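Local structure of xylooligosaccharide oxidase (Myceliophthora thermophila, 5L6G) at residues Thr48-Phe53 / Ala62-Pro67; Ala34-Thr39 / Ile73-Leu78. The protein oxidises the C1 hydroxyl of xylooligosaccharides and related sugars to lactones with a bicovalently bound FAD, passing the electrons to molecular oxygen to give hydrogen peroxide. All coordinates share one frame; numbering follows the deposited sequence. Where two conformers were deposited one is given.

Contact 1 (Thr48-Phe53 / Ala62-Pro67); sequences TDASPF and AAIAKP. With FAD (flavin-adenine dinucleotide), chain D.
Ile64 of strand 63-65 reaches across to Asp49 and Ala50 of helix 45-50. From its CB, which points at the helix, the side chain forks. The CG2 branch lies 4.1 Å from Asp49 CB. The longer branch runs through CG1, anti to the carbonyl carbon (chi1 -60°), and extends to CD1, which ends 3.7 Å from Asp49 CB and 3.9 Å from Ala50 CB. The same CD1 is 3.8 Å from Ala50 N, so a single methyl meets the beta carbons of two neighbouring residues and the backbone between them. This packs helix 45-50 on strand 63-65 of the mixed sheet, in an FAD-linked oxidase of the PCMH type. The Asp49 carboxylate meets other partners, a salt bridge to Arg114 and a hydrogen bond to Thr39. Farther along the chain, the Phe53 ring receives C8M, the 8alpha carbon that joins the flavin to His94, over its centre, 3.3 Å above the plane; Phe53 CE2 comes nearest, 3.4 Å from C8M. With an alanine in place of Phe53, that linking carbon would probably lose the aromatic face packed against it and His94 its stacking partner.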
ATOM      1  N   THR A  48      10.646   1.706 -20.586  1.00 26.70           N
ATOM      2  CA  THR A  48      10.765   2.110 -19.197  1.00 26.06           C
ATOM      3  C   THR A  48       9.425   2.542 -18.637  1.00 24.23           C
ATOM      4  O   THR A  48       8.981   2.036 -17.607  1.00 23.24           O
ATOM      5  CB  THR A  48      11.749   3.281 -19.073  1.00 27.79           C
ATOM      6  OG1 THR A  48      13.029   2.845 -19.523  1.00 30.67           O
ATOM      7  CG2 THR A  48      11.861   3.772 -17.646  1.00 27.64           C
ATOM      8  N   ASP A  49       8.762   3.472 -19.327  1.00 22.32           N
ATOM      9  CA  ASP A  49       7.497   4.013 -18.822  1.00 21.46           C
ATOM     10  C   ASP A  49       6.374   2.977 -18.763  1.00 20.27           C
ATOM     11  O   ASP A  49       5.540   3.013 -17.860  1.00 19.91           O
ATOM     12  CB  ASP A  49       7.059   5.223 -19.661  1.00 21.29           C
ATOM     13  CG  ASP A  49       7.863   6.481 -19.335  1.00 21.90           C
ATOM     14  OD1 ASP A  49       8.540   6.503 -18.280  1.00 21.72           O
ATOM     15  OD2 ASP A  49       7.816   7.453 -20.118  1.00 21.21           O
ATOM     16  N   ALA A  50       6.361   2.052 -19.717  1.00 20.40           N
ATOM     17  CA  ALA A  50       5.344   1.007 -19.759  1.00 19.55           C
ATOM     18  C   ALA A  50       5.611  -0.210 -18.844  1.00 19.40           C
ATOM     19  O   ALA A  50       4.728  -1.046 -18.662  1.00 19.51           O
ATOM     20  CB  ALA A  50       5.160   0.530 -21.196  1.00 19.67           C
ATOM     21  N   SER A  51       6.813  -0.329 -18.286  0.50 19.59           N
ATOM     22  CA  SER A  51       7.218  -1.583 -17.634  0.50 19.39           C
ATOM     23  C   SER A  51       6.647  -1.715 -16.223  0.50 18.13           C
ATOM     24  O   SER A  51       6.795  -0.800 -15.416  0.50 18.23           O
ATOM     25  CB  SER A  51       8.740  -1.711 -17.591  0.50 20.41           C
ATOM     26  OG  SER A  51       9.333  -0.522 -17.093  0.50 21.34           O
ATOM     27  N   PRO A  52       6.021  -2.872 -15.915  1.00 16.85           N
ATOM     28  CA  PRO A  52       5.347  -3.109 -14.652  1.00 15.47           C
ATOM     29  C   PRO A  52       6.369  -3.275 -13.541  1.00 14.72           C
ATOM     30  O   PRO A  52       7.540  -3.484 -13.816  1.00 15.20           O
ATOM     31  CB  PRO A  52       4.645  -4.447 -14.893  1.00 15.50           C
ATOM     32  CG  PRO A  52       5.558  -5.167 -15.809  1.00 16.18           C
ATOM     33  CD  PRO A  52       6.080  -4.106 -16.733  1.00 16.89           C
ATOM     34  N   PHE A  53       5.937  -3.175 -12.293  1.00 13.83           N
ATOM     35  CA  PHE A  53       6.758  -3.659 -11.205  1.00 13.39           C
ATOM     36  C   PHE A  53       6.705  -5.189 -11.224  1.00 12.81           C
ATOM     37  O   PHE A  53       7.719  -5.869 -11.037  1.00 12.96           O
ATOM     38  CB  PHE A  53       6.278  -3.168  -9.850  1.00 13.19           C
ATOM     39  CG  PHE A  53       6.977  -3.853  -8.732  1.00 13.14           C
ATOM     40  CD1 PHE A  53       8.319  -3.594  -8.493  1.00 13.59           C
ATOM     41  CD2 PHE A  53       6.330  -4.810  -7.975  1.00 13.08           C
ATOM     42  CE1 PHE A  53       8.994  -4.266  -7.484  1.00 13.58           C
ATOM     43  CE2 PHE A  53       6.996  -5.484  -6.958  1.00 13.04           C
ATOM     44  CZ  PHE A  53       8.330  -5.207  -6.714  1.00 13.19           C
ATOM     45  N   ALA A  62      -2.381   2.165 -24.533  1.00 14.24           N
ATOM     46  CA  ALA A  62      -2.720   2.882 -25.762  1.00 14.27           C
ATOM     47  C   ALA A  62      -1.699   3.989 -26.033  1.00 14.28           C
ATOM     48  O   ALA A  62      -1.294   4.232 -27.171  1.00 14.57           O
ATOM     49  CB  ALA A  62      -4.113   3.464 -25.636  1.00 14.23           C
ATOM     50  N   ALA A  63      -1.299   4.665 -24.963  1.00 13.73           N
ATOM     51  CA  ALA A  63      -0.371   5.776 -25.052  1.00 13.89           C
ATOM     52  C   ALA A  63       0.041   6.141 -23.644  1.00 13.35           C
ATOM     53  O   ALA A  63      -0.590   5.732 -22.673  1.00 12.80           O
ATOM     54  CB  ALA A  63      -1.015   6.974 -25.731  1.00 14.18           C
ATOM     55  N   ILE A  64       1.129   6.882 -23.537  1.00 13.82           N
ATOM     56  CA  ILE A  64       1.645   7.286 -22.227  1.00 13.65           C
ATOM     57  C   ILE A  64       1.843   8.786 -22.223  1.00 14.25           C
ATOM     58  O   ILE A  64       2.715   9.303 -22.927  1.00 14.54           O
ATOM     59  CB  ILE A  64       2.979   6.578 -21.909  1.00 13.67           C
ATOM     60  CG1 ILE A  64       2.778   5.066 -21.892  1.00 13.64           C
ATOM     61  CG2 ILE A  64       3.520   7.086 -20.574  1.00 13.47           C
ATOM     62  CD1 ILE A  64       4.054   4.267 -21.687  1.00 13.80           C
ATOM     63  N   ALA A  65       0.993   9.479 -21.475  1.00 14.65           N
ATOM     64  CA  ALA A  65       1.138  10.909 -21.278  1.00 15.41           C
ATOM     65  C   ALA A  65       2.186  11.097 -20.190  1.00 16.10           C
ATOM     66  O   ALA A  65       2.254  10.327 -19.245  1.00 15.76           O
ATOM     67  CB  ALA A  65      -0.190  11.533 -20.870  1.00 15.17           C
ATOM     68  N   LYS A  66       2.985  12.138 -20.340  1.00 17.41           N
ATOM     69  CA  LYS A  66       4.108  12.390 -19.470  1.00 18.71           C
ATOM     70  C   LYS A  66       3.964  13.814 -18.883  1.00 18.04           C
ATOM     71  O   LYS A  66       4.746  14.702 -19.188  1.00 18.16           O
ATOM     72  CB  LYS A  66       5.364  12.220 -20.313  1.00 21.13           C
ATOM     73  CG  LYS A  66       6.667  12.234 -19.574  1.00 23.91           C
ATOM     74  CD  LYS A  66       7.819  11.955 -20.539  1.00 26.20           C
ATOM     75  CE  LYS A  66       8.036  13.056 -21.563  1.00 28.00           C
ATOM     76  NZ  LYS A  66       9.316  12.831 -22.290  1.00 29.58           N
ATOM     77  N   PRO A  67       2.937  14.033 -18.053  1.00 16.96           N
ATOM     78  CA  PRO A  67       2.658  15.399 -17.614  1.00 17.36           C
ATOM     79  C   PRO A  67       3.768  15.999 -16.749  1.00 17.23           C
ATOM     80  O   PRO A  67       4.389  15.286 -15.969  1.00 16.68           O
ATOM     81  CB  PRO A  67       1.386  15.246 -16.767  1.00 16.88           C
ATOM     82  CG  PRO A  67       1.379  13.828 -16.345  1.00 16.32           C
ATOM     83  CD  PRO A  67       1.919  13.105 -17.549  1.00 16.61           C
TER
HETATM   84  PA  FAD D 501       0.834   2.591  -9.158  1.00  9.98           P
HETATM   85  O1A FAD D 501       1.433   3.759  -9.906  1.00  9.87           O
HETATM   86  O2A FAD D 501       0.917   1.254  -9.825  1.00  8.78           O
HETATM   87  O5B FAD D 501      -0.620   2.945  -8.676  1.00 10.20           O
HETATM   88  C5B FAD D 501      -1.440   2.059  -7.908  1.00  9.94           C
HETATM   89  C4B FAD D 501      -2.894   2.448  -8.059  1.00  9.91           C
HETATM   90  O4B FAD D 501      -3.075   3.787  -7.595  1.00  9.88           O
HETATM   91  C3B FAD D 501      -3.360   2.429  -9.505  1.00  9.73           C
HETATM   92  O3B FAD D 501      -4.734   2.104  -9.548  1.00 10.14           O
HETATM   93  C2B FAD D 501      -3.179   3.858  -9.946  1.00 10.08           C
HETATM   94  O2B FAD D 501      -3.970   4.214 -11.073  1.00  9.78           O
HETATM   95  C1B FAD D 501      -3.536   4.603  -8.679  1.00  9.71           C
HETATM   96  N9A FAD D 501      -2.878   5.911  -8.649  1.00  9.44           N
HETATM   97  C8A FAD D 501      -1.582   6.190  -8.750  1.00  9.69           C
HETATM   98  N7A FAD D 501      -1.372   7.527  -8.698  1.00  9.57           N
HETATM   99  C5A FAD D 501      -2.577   8.074  -8.546  1.00  9.58           C
HETATM  100  C6A FAD D 501      -3.077   9.444  -8.453  1.00  9.84           C
HETATM  101  N6A FAD D 501      -2.162  10.432  -8.480  1.00 10.53           N
HETATM  102  N1A FAD D 501      -4.411   9.617  -8.352  1.00  9.97           N
HETATM  103  C2A FAD D 501      -5.287   8.610  -8.312  1.00  9.65           C
HETATM  104  N3A FAD D 501      -4.888   7.305  -8.394  1.00 10.02           N
HETATM  105  C4A FAD D 501      -3.563   7.018  -8.513  1.00  9.59           C
HETATM  106  N1  FAD D 501       2.379  -1.107   0.767  1.00 12.22           N
HETATM  107  C2  FAD D 501       2.247  -0.868   2.110  1.00 12.68           C
HETATM  108  O2  FAD D 501       1.109  -0.577   2.571  1.00 12.95           O
HETATM  109  N3  FAD D 501       3.325  -0.906   2.931  1.00 12.61           N
HETATM  110  C4  FAD D 501       4.577  -1.168   2.484  1.00 13.12           C
HETATM  111  O4  FAD D 501       5.591  -1.209   3.236  1.00 13.36           O
HETATM  112  C4X FAD D 501       4.797  -1.444   1.048  1.00 13.12           C
HETATM  113  N5  FAD D 501       6.019  -1.722   0.509  1.00 13.90           N
HETATM  114  C5X FAD D 501       6.215  -1.948  -0.843  1.00 14.20           C
HETATM  115  C6  FAD D 501       7.479  -2.204  -1.391  1.00 14.73           C
HETATM  116  C7  FAD D 501       7.612  -2.444  -2.768  1.00 14.05           C
HETATM  117  C7M FAD D 501       8.988  -2.737  -3.313  1.00 14.98           C
HETATM  118  C8  FAD D 501       6.421  -2.380  -3.685  1.00 12.58           C
HETATM  119  C8M FAD D 501       6.549  -2.563  -5.194  1.00 12.15           C
HETATM  120  C9  FAD D 501       5.180  -2.111  -3.119  1.00 12.50           C
HETATM  121  C9A FAD D 501       5.022  -1.909  -1.736  1.00 12.43           C
HETATM  122  N10 FAD D 501       3.756  -1.654  -1.145  1.00 12.32           N
HETATM  123  C10 FAD D 501       3.584  -1.411   0.219  1.00 12.53           C
HETATM  124  C1' FAD D 501       2.532  -1.604  -1.937  1.00 11.38           C
HETATM  125  C2' FAD D 501       2.203  -0.220  -2.397  1.00 10.51           C
HETATM  126  O2' FAD D 501       1.631   0.472  -1.284  1.00 10.41           O
HETATM  127  C3' FAD D 501       1.143  -0.374  -3.474  1.00 10.29           C
HETATM  128  O3' FAD D 501       1.614  -1.199  -4.547  1.00  9.90           O
HETATM  129  C4' FAD D 501       0.789   1.018  -4.005  1.00 10.07           C
HETATM  130  O4' FAD D 501      -0.582   1.015  -4.429  1.00 10.84           O
HETATM  131  C5' FAD D 501       1.731   1.387  -5.122  1.00 10.24           C
HETATM  132  O5' FAD D 501       1.654   2.793  -5.368  1.00 10.12           O
HETATM  133  P   FAD D 501       2.293   3.328  -6.708  1.00  9.81           P
HETATM  134  O1P FAD D 501       1.961   4.772  -6.919  1.00  9.44           O
HETATM  135  O2P FAD D 501       3.738   2.946  -6.769  1.00  9.63           O
HETATM  136  O3P FAD D 501       1.623   2.346  -7.781  1.00  9.76           O

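Contact 2 (Ala34-Thr39 / Ile73-Leu78); sequences AKVPVT and IQAAVL
Ala34 and Val36 follow the end of helix 26-33 and lie against one side of helix 70-83, with Ala34 CA 6.3 Å from Ala75 CA and Val36 CA 6.6 Å from Ala76 CA. Between them the backbone turns at Lys35, whose positive phi (63°) belongs to the Schellman motif closing the first helix; after Val36 the chain moves off toward the short, weakly bonded strand 38-39. The small side chains of Ala34, Ala75 and Ala76 are consistent with so close an approach. Ala34 CB faces Ala75 CB at 4.1 Å, methyl to methyl. Val36 straddles Ala75 and Ala76 with its two branches. Its CG2, anti to the carbonyl carbon, presses on Ala75 CB at 3.4 Å, tighter than usual van der Waals contact, and lies 4.0 Å from Ala76 N. Its CG1, anti to the backbone N (chi1 179°), approaches Ala76 CB more loosely at 4.4 Å. No hydrogen bond joins the two segments, and Leu31 of helix 26-33 touches both Val36 and Ala76, extending the apolar patch. Elsewhere on helix 70-83, Ile73 and Val77 pack on strands 183-189 and 219-229. The arrangement is plain apolar packing of a Schellman-capped helix end and its exit loop on an alanine-lined helix, joining the exit of helix 26-33 to helix 70-83, which follows strand 63-65.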
ATOM      1  N   ALA A  34      -3.349  18.801 -28.011  1.00 18.79           N
ATOM      2  CA  ALA A  34      -3.518  19.372 -26.664  1.00 18.68           C
ATOM      3  C   ALA A  34      -2.203  19.778 -25.987  1.00 18.75           C
ATOM      4  O   ALA A  34      -2.226  20.281 -24.870  1.00 18.47           O
ATOM      5  CB  ALA A  34      -4.312  18.428 -25.770  1.00 18.09           C
ATOM      6  N   LYS A  35      -1.075  19.587 -26.675  1.00 19.51           N
ATOM      7  CA  LYS A  35       0.247  19.979 -26.165  1.00 19.97           C
ATOM      8  C   LYS A  35       0.615  19.215 -24.890  1.00 18.91           C
ATOM      9  O   LYS A  35       1.291  19.737 -24.012  1.00 19.07           O
ATOM     10  CB  LYS A  35       0.324  21.502 -25.929  1.00 21.25           C
ATOM     11  CG  LYS A  35      -0.086  22.366 -27.113  1.00 22.60           C
ATOM     12  CD  LYS A  35      -0.013  23.845 -26.750  1.00 23.93           C
ATOM     13  CE  LYS A  35      -0.557  24.756 -27.835  1.00 25.09           C
ATOM     14  NZ  LYS A  35       0.051  24.464 -29.160  1.00 25.88           N
ATOM     15  N   VAL A  36       0.161  17.972 -24.791  1.00 17.61           N
ATOM     16  CA  VAL A  36       0.513  17.117 -23.674  1.00 16.86           C
ATOM     17  C   VAL A  36       1.792  16.347 -24.041  1.00 16.55           C
ATOM     18  O   VAL A  36       1.829  15.667 -25.063  1.00 16.39           O
ATOM     19  CB  VAL A  36      -0.596  16.091 -23.378  1.00 16.45           C
ATOM     20  CG1 VAL A  36      -0.181  15.197 -22.219  1.00 15.83           C
ATOM     21  CG2 VAL A  36      -1.916  16.791 -23.097  1.00 16.69           C
ATOM     22  N   PRO A  37       2.839  16.448 -23.208  1.00 16.46           N
ATOM     23  CA  PRO A  37       4.031  15.651 -23.487  1.00 16.51           C
ATOM     24  C   PRO A  37       3.695  14.163 -23.423  1.00 16.27           C
ATOM     25  O   PRO A  37       2.845  13.762 -22.620  1.00 15.59           O
ATOM     26  CB  PRO A  37       5.009  16.041 -22.352  1.00 16.59           C
ATOM     27  CG  PRO A  37       4.440  17.250 -21.701  1.00 16.64           C
ATOM     28  CD  PRO A  37       2.950  17.191 -21.940  1.00 16.32           C
ATOM     29  N   VAL A  38       4.345  13.363 -24.261  1.00 16.66           N
ATOM     30  CA  VAL A  38       4.100  11.932 -24.281  1.00 16.90           C
ATOM     31  C   VAL A  38       5.404  11.162 -24.419  1.00 17.98           C
ATOM     32  O   VAL A  38       6.434  11.716 -24.819  1.00 18.10           O
ATOM     33  CB  VAL A  38       3.145  11.504 -25.437  1.00 16.81           C
ATOM     34  CG1 VAL A  38       1.758  12.098 -25.252  1.00 16.49           C
ATOM     35  CG2 VAL A  38       3.727  11.827 -26.810  1.00 17.66           C
ATOM     36  N   THR A  39       5.337   9.872 -24.107  1.00 18.78           N
ATOM     37  CA  THR A  39       6.397   8.947 -24.471  1.00 20.62           C
ATOM     38  C   THR A  39       5.947   8.221 -25.740  1.00 22.32           C
ATOM     39  O   THR A  39       4.960   7.487 -25.728  1.00 22.29           O
ATOM     40  CB  THR A  39       6.671   7.962 -23.342  1.00 20.44           C
ATOM     41  OG1 THR A  39       7.128   8.687 -22.185  1.00 20.38           O
ATOM     42  CG2 THR A  39       7.720   6.923 -23.762  1.00 20.91           C
ATOM     43  N   ILE A  73      -2.194  17.020 -17.025  1.00 15.31           N
ATOM     44  CA  ILE A  73      -3.064  15.955 -16.509  1.00 15.05           C
ATOM     45  C   ILE A  73      -4.500  16.177 -16.971  1.00 15.28           C
ATOM     46  O   ILE A  73      -5.165  15.244 -17.444  1.00 15.12           O
ATOM     47  CB  ILE A  73      -3.016  15.820 -14.971  1.00 14.86           C
ATOM     48  CG1 ILE A  73      -1.595  15.479 -14.522  1.00 14.89           C
ATOM     49  CG2 ILE A  73      -3.989  14.744 -14.510  1.00 14.60           C
ATOM     50  CD1 ILE A  73      -1.371  15.563 -13.022  1.00 14.81           C
ATOM     51  N   GLN A  74      -4.977  17.412 -16.865  1.00 15.70           N
ATOM     52  CA  GLN A  74      -6.348  17.715 -17.277  1.00 16.21           C
ATOM     53  C   GLN A  74      -6.541  17.420 -18.734  1.00 15.92           C
ATOM     54  O   GLN A  74      -7.552  16.828 -19.118  1.00 15.74           O
ATOM     55  CB  GLN A  74      -6.670  19.170 -17.082  1.00 17.25           C
ATOM     56  CG  GLN A  74      -6.774  19.570 -15.653  1.00 18.00           C
ATOM     57  CD  GLN A  74      -6.953  21.057 -15.552  1.00 19.31           C
ATOM     58  OE1 GLN A  74      -5.969  21.794 -15.385  1.00 20.68           O
ATOM     59  NE2 GLN A  74      -8.202  21.524 -15.713  1.00 19.65           N
ATOM     60  N   ALA A  75      -5.575  17.870 -19.533  1.00 15.82           N
ATOM     61  CA  ALA A  75      -5.653  17.726 -20.969  1.00 16.09           C
ATOM     62  C   ALA A  75      -5.635  16.255 -21.379  1.00 15.70           C
ATOM     63  O   ALA A  75      -6.361  15.862 -22.304  1.00 15.98           O
ATOM     64  CB  ALA A  75      -4.525  18.480 -21.647  1.00 16.37           C
ATOM     65  N   ALA A  76      -4.783  15.467 -20.724  1.00 15.25           N
ATOM     66  CA  ALA A  76      -4.702  14.029 -20.982  1.00 15.07           C
ATOM     67  C   ALA A  76      -6.025  13.359 -20.657  1.00 14.89           C
ATOM     68  O   ALA A  76      -6.552  12.579 -21.459  1.00 14.66           O
ATOM     69  CB  ALA A  76      -3.584  13.379 -20.182  1.00 14.74           C
ATOM     70  N   VAL A  77      -6.575  13.677 -19.495  1.00 14.83           N
ATOM     71  CA  VAL A  77      -7.856  13.107 -19.095  1.00 14.95           C
ATOM     72  C   VAL A  77      -8.949  13.427 -20.119  1.00 15.74           C
ATOM     73  O   VAL A  77      -9.706  12.538 -20.546  1.00 15.49           O
ATOM     74  CB  VAL A  77      -8.272  13.609 -17.716  1.00 14.96           C
ATOM     75  CG1 VAL A  77      -9.748  13.311 -17.439  1.00 15.18           C
ATOM     76  CG2 VAL A  77      -7.387  12.969 -16.654  1.00 14.42           C
ATOM     77  N   LEU A  78      -9.017  14.691 -20.535  1.00 16.27           N
ATOM     78  CA  LEU A  78     -10.024  15.100 -21.489  1.00 17.21           C
ATOM     79  C   LEU A  78      -9.882  14.363 -22.811  1.00 17.18           C
ATOM     80  O   LEU A  78     -10.894  14.022 -23.452  1.00 17.45           O
ATOM     81  CB  LEU A  78      -9.929  16.590 -21.736  1.00 18.39           C
ATOM     82  CG  LEU A  78     -10.480  17.426 -20.597  1.00 19.32           C
ATOM     83  CD1 LEU A  78      -9.891  18.838 -20.640  1.00 20.48           C
ATOM     84  CD2 LEU A  78     -12.005  17.476 -20.695  1.00 20.30           C
TER

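In the fold
From the N terminus, the chain leaves helix 26-33 through 34-39, runs along helix 45-50 and the loop after it, enters strand 63-65 and continues into helix 70-83. Contact 2 closes the longer loop, bringing 73-78 back to 34-39; contact 1 closes a shorter one within it, between 48-53 and 62-67, so the two nest without crossing. Their centres are 13 Å apart. Strands 38-39 and 63-65 are antiparallel neighbours in one mixed sheet, and the probable hydrogen bond of Lys66 N to Pro37 O, at 2.8 Å, links the contacts directly. Contact 1 holds helix 45-50 against strand 63-65; contact 2 holds the exit of helix 26-33 against helix 70-83.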